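Long-range contact in uncharacterized protein (Bifidobacterium adolescentis ATCC 15703, PDB 3CPG), which probably binds pyridoxal 5'-phosphate and takes part in keeping the level of this cofactor in balance: residues L164-E169 and M202-H207. Numbering follows the deposited sequence.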
ATOM      1  N   LEU A 164      -4.991   6.018  -2.764  1.00  4.36           N
ATOM      2  CA  LEU A 164      -5.271   4.995  -3.758  1.00  4.42           C
ATOM      3  C   LEU A 164      -6.754   4.724  -3.571  1.00  4.80           C
ATOM      4  O   LEU A 164      -7.244   4.707  -2.440  1.00  6.41           O
ATOM      5  CB  LEU A 164      -4.487   3.699  -3.506  1.00  4.85           C
ATOM      6  CG  LEU A 164      -2.956   3.729  -3.534  1.00  3.46           C
ATOM      7  CD1 LEU A 164      -2.427   2.296  -3.599  1.00  3.35           C
ATOM      8  CD2 LEU A 164      -2.460   4.518  -4.740  1.00  4.68           C
ATOM      9  N   LEU A 165      -7.475   4.555  -4.671  1.00  4.57           N
ATOM     10  CA  LEU A 165      -8.896   4.251  -4.587  1.00  4.86           C
ATOM     11  C   LEU A 165      -8.989   2.748  -4.381  1.00  4.59           C
ATOM     12  O   LEU A 165      -8.529   1.962  -5.214  1.00  3.60           O
ATOM     13  CB  LEU A 165      -9.620   4.652  -5.877  1.00  5.36           C
ATOM     14  CG  LEU A 165     -11.059   4.144  -6.032  1.00  4.87           C
ATOM     15  CD1 LEU A 165     -11.924   4.625  -4.865  1.00  4.90           C
ATOM     16  CD2 LEU A 165     -11.619   4.634  -7.361  1.00  7.34           C
ATOM     17  N   GLU A 166      -9.566   2.357  -3.250  1.00  4.61           N
ATOM     18  CA  GLU A 166      -9.721   0.953  -2.899  1.00  5.28           C
ATOM     19  C   GLU A 166     -10.996   0.436  -3.537  1.00  5.29           C
ATOM     20  O   GLU A 166     -12.079   0.952  -3.266  1.00  6.84           O
ATOM     21  CB  GLU A 166      -9.814   0.815  -1.381  1.00  6.03           C
ATOM     22  CG  GLU A 166      -9.931  -0.606  -0.872  1.00  8.51           C
ATOM     23  CD  GLU A 166     -10.190  -0.641   0.620  1.00 12.14           C
ATOM     24  OE1 GLU A 166     -11.295  -0.242   1.043  1.00 19.48           O
ATOM     25  OE2 GLU A 166      -9.286  -1.054   1.368  1.00 17.97           O
ATOM     26  N   VAL A 167     -10.866  -0.588  -4.373  1.00  4.63           N
ATOM     27  CA  VAL A 167     -12.015  -1.159  -5.058  1.00  4.98           C
ATOM     28  C   VAL A 167     -12.307  -2.568  -4.562  1.00  5.98           C
ATOM     29  O   VAL A 167     -11.391  -3.352  -4.316  1.00  6.75           O
ATOM     30  CB  VAL A 167     -11.775  -1.218  -6.586  1.00  5.09           C
ATOM     31  CG1 VAL A 167     -13.019  -1.749  -7.289  1.00  4.40           C
ATOM     32  CG2 VAL A 167     -11.417   0.161  -7.109  1.00  4.70           C
ATOM     33  N   ASN A 168     -13.590  -2.880  -4.421  1.00  5.19           N
ATOM     34  CA  ASN A 168     -14.009  -4.200  -3.966  1.00  6.11           C
ATOM     35  C   ASN A 168     -14.043  -5.123  -5.180  1.00  7.16           C
ATOM     36  O   ASN A 168     -14.900  -4.977  -6.050  1.00  7.62           O
ATOM     37  CB  ASN A 168     -15.404  -4.118  -3.336  1.00  8.47           C
ATOM     38  CG  ASN A 168     -15.915  -5.468  -2.854  1.00  8.83           C
ATOM     39  OD1 ASN A 168     -15.279  -6.502  -3.054  1.00  9.11           O
ATOM     40  ND2 ASN A 168     -17.081  -5.459  -2.218  1.00 11.75           N
ATOM     41  N   GLU A 169     -13.100  -6.059  -5.240  1.00  6.29           N
ATOM     42  CA  GLU A 169     -13.021  -7.009  -6.350  1.00  8.12           C
ATOM     43  C   GLU A 169     -13.327  -8.425  -5.860  1.00 10.21           C
ATOM     44  O   GLU A 169     -13.025  -9.405  -6.544  1.00 12.30           O
ATOM     45  CB  GLU A 169     -11.615  -6.988  -6.963  1.00  7.70           C
ATOM     46  CG  GLU A 169     -11.166  -5.620  -7.465  1.00  7.15           C
ATOM     47  CD  GLU A 169     -11.782  -5.251  -8.804  1.00  7.76           C
ATOM     48  OE1 GLU A 169     -12.705  -5.964  -9.253  1.00  8.33           O
ATOM     49  OE2 GLU A 169     -11.342  -4.244  -9.405  1.00  7.85           O
HETATM   50  N   MSE A 202      -6.266   0.157  -5.439  1.00  5.14           N
HETATM   51  CA  MSE A 202      -5.867  -0.904  -4.520  1.00  5.53           C
HETATM   52  C   MSE A 202      -7.028  -1.866  -4.326  1.00  5.43           C
HETATM   53  O   MSE A 202      -8.185  -1.476  -4.433  1.00  4.27           O
HETATM   54  CB  MSE A 202      -5.489  -0.299  -3.154  1.00  4.64           C
HETATM   55  CG  MSE A 202      -4.999  -1.309  -2.080  1.00  6.57           C
HETATM   56 SE   MSE A 202      -6.334  -2.324  -1.089  1.00 12.35          SE
HETATM   57  CE  MSE A 202      -6.314  -1.318   0.535  1.00  7.62           C
ATOM     58  N   THR A 203      -6.720  -3.129  -4.067  1.00  5.84           N
ATOM     59  CA  THR A 203      -7.776  -4.089  -3.780  1.00  5.73           C
ATOM     60  C   THR A 203      -7.249  -5.197  -2.887  1.00  6.79           C
ATOM     61  O   THR A 203      -6.071  -5.562  -2.940  1.00  4.86           O
ATOM     62  CB  THR A 203      -8.384  -4.732  -5.046  1.00  6.08           C
ATOM     63  OG1 THR A 203      -9.559  -5.469  -4.680  1.00  3.92           O
ATOM     64  CG2 THR A 203      -7.403  -5.698  -5.685  1.00  5.60           C
ATOM     65  N   ILE A 204      -8.134  -5.705  -2.042  1.00  7.17           N
ATOM     66  CA  ILE A 204      -7.799  -6.799  -1.146  1.00  8.29           C
ATOM     67  C   ILE A 204      -7.996  -8.103  -1.927  1.00  8.55           C
ATOM     68  O   ILE A 204      -7.521  -9.165  -1.526  1.00  8.82           O
ATOM     69  CB  ILE A 204      -8.708  -6.768   0.095  1.00  9.23           C
ATOM     70  CG1 ILE A 204      -8.485  -5.456   0.854  1.00 10.39           C
ATOM     71  CG2 ILE A 204      -8.422  -7.966   0.989  1.00 11.78           C
ATOM     72  CD1 ILE A 204      -9.399  -5.272   2.054  1.00 12.46           C
ATOM     73  N   GLY A 205      -8.694  -8.007  -3.056  1.00  8.16           N
ATOM     74  CA  GLY A 205      -8.929  -9.170  -3.894  1.00  9.09           C
ATOM     75  C   GLY A 205     -10.028 -10.065  -3.368  1.00  9.05           C
ATOM     76  O   GLY A 205     -10.980  -9.592  -2.750  1.00  9.66           O
ATOM     77  N   ALA A 206      -9.892 -11.363  -3.619  1.00  8.41           N
ATOM     78  CA  ALA A 206     -10.871 -12.345  -3.168  1.00  9.51           C
ATOM     79  C   ALA A 206     -10.170 -13.448  -2.379  1.00 10.58           C
ATOM     80  O   ALA A 206      -9.217 -14.058  -2.866  1.00 10.29           O
ATOM     81  CB  ALA A 206     -11.600 -12.945  -4.367  1.00  9.78           C
ATOM     82  N   HIS A 207     -10.633 -13.691  -1.156  1.00 10.85           N
ATOM     83  CA  HIS A 207     -10.049 -14.735  -0.322  1.00 11.88           C
ATOM     84  C   HIS A 207     -10.711 -16.056  -0.696  1.00 13.62           C
ATOM     85  O   HIS A 207     -11.497 -16.614   0.072  1.00 13.86           O
ATOM     86  CB  HIS A 207     -10.292 -14.445   1.160  1.00 13.22           C
ATOM     87  CG  HIS A 207      -9.804 -13.100   1.600  1.00 14.07           C
ATOM     88  ND1 HIS A 207      -8.511 -12.673   1.388  1.00 16.23           N
ATOM     89  CD2 HIS A 207     -10.430 -12.095   2.255  1.00 14.76           C
ATOM     90  CE1 HIS A 207      -8.362 -11.462   1.896  1.00 16.33           C
ATOM     91  NE2 HIS A 207      -9.512 -11.089   2.428  1.00 15.34           N
TER
HETATM   92  O   HOH W   1     -10.534  -4.004  -1.457  1.00  7.40           O
HETATM   93  O   HOH W   2     -11.696  -6.818  -2.929  1.00  7.56           O
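L164 meets M202 where two neighbouring parallel strands of the TIM barrel, 161-166 and 196-202, run out at their C-terminal ends, the end at which pyridoxal phosphate sits in the related alanine racemase barrels, and so probably here. Its CD1 lies 4.0 Å from CB of M202, the two side chains crossing at about a right angle. At L165 the backbone takes over: its O accepts from N of M202. E166 pairs with M202 in the parallel bridge, and their side chains run side by side in the same direction. The residue at 202 is a selenomethionine, whose bend at chi2 (-81°) sets SE alongside the glutamate's CG, at 4.0 Å, and its CE ends 3.1 Å from OE2 of E166. The other carboxylate oxygen, OE1, is hydrogen-bonded to Q122.

V167 N donates to M202 O at 2.8 Å. Its own O accepts two bonds, from OG1 of T203 at 2.8 Å and from water 1, which in turn accepts from N of I204. With OG1 anti to the backbone N (chi1 -170°), the same hydroxyl oxygen takes a hydrogen bond from N of G205, forming an ST turn, and a third from water 2, so that three hydrogen bonds grip it. An alanine here has no hydroxyl for V167 O, G205 N or water 2, and the loop at G205 would probably be freer to shift. E169 lays CG across this threonine, 3.2 Å from OG1, while its OE2 is hydrogen-bonded to ND1 of H220 on helix 211-231. Beyond the last direct bond, water 2 links the two loops that follow the strands: it accepts from E169 N at 2.8 Å and donates to T203 OG1 and to G205 O.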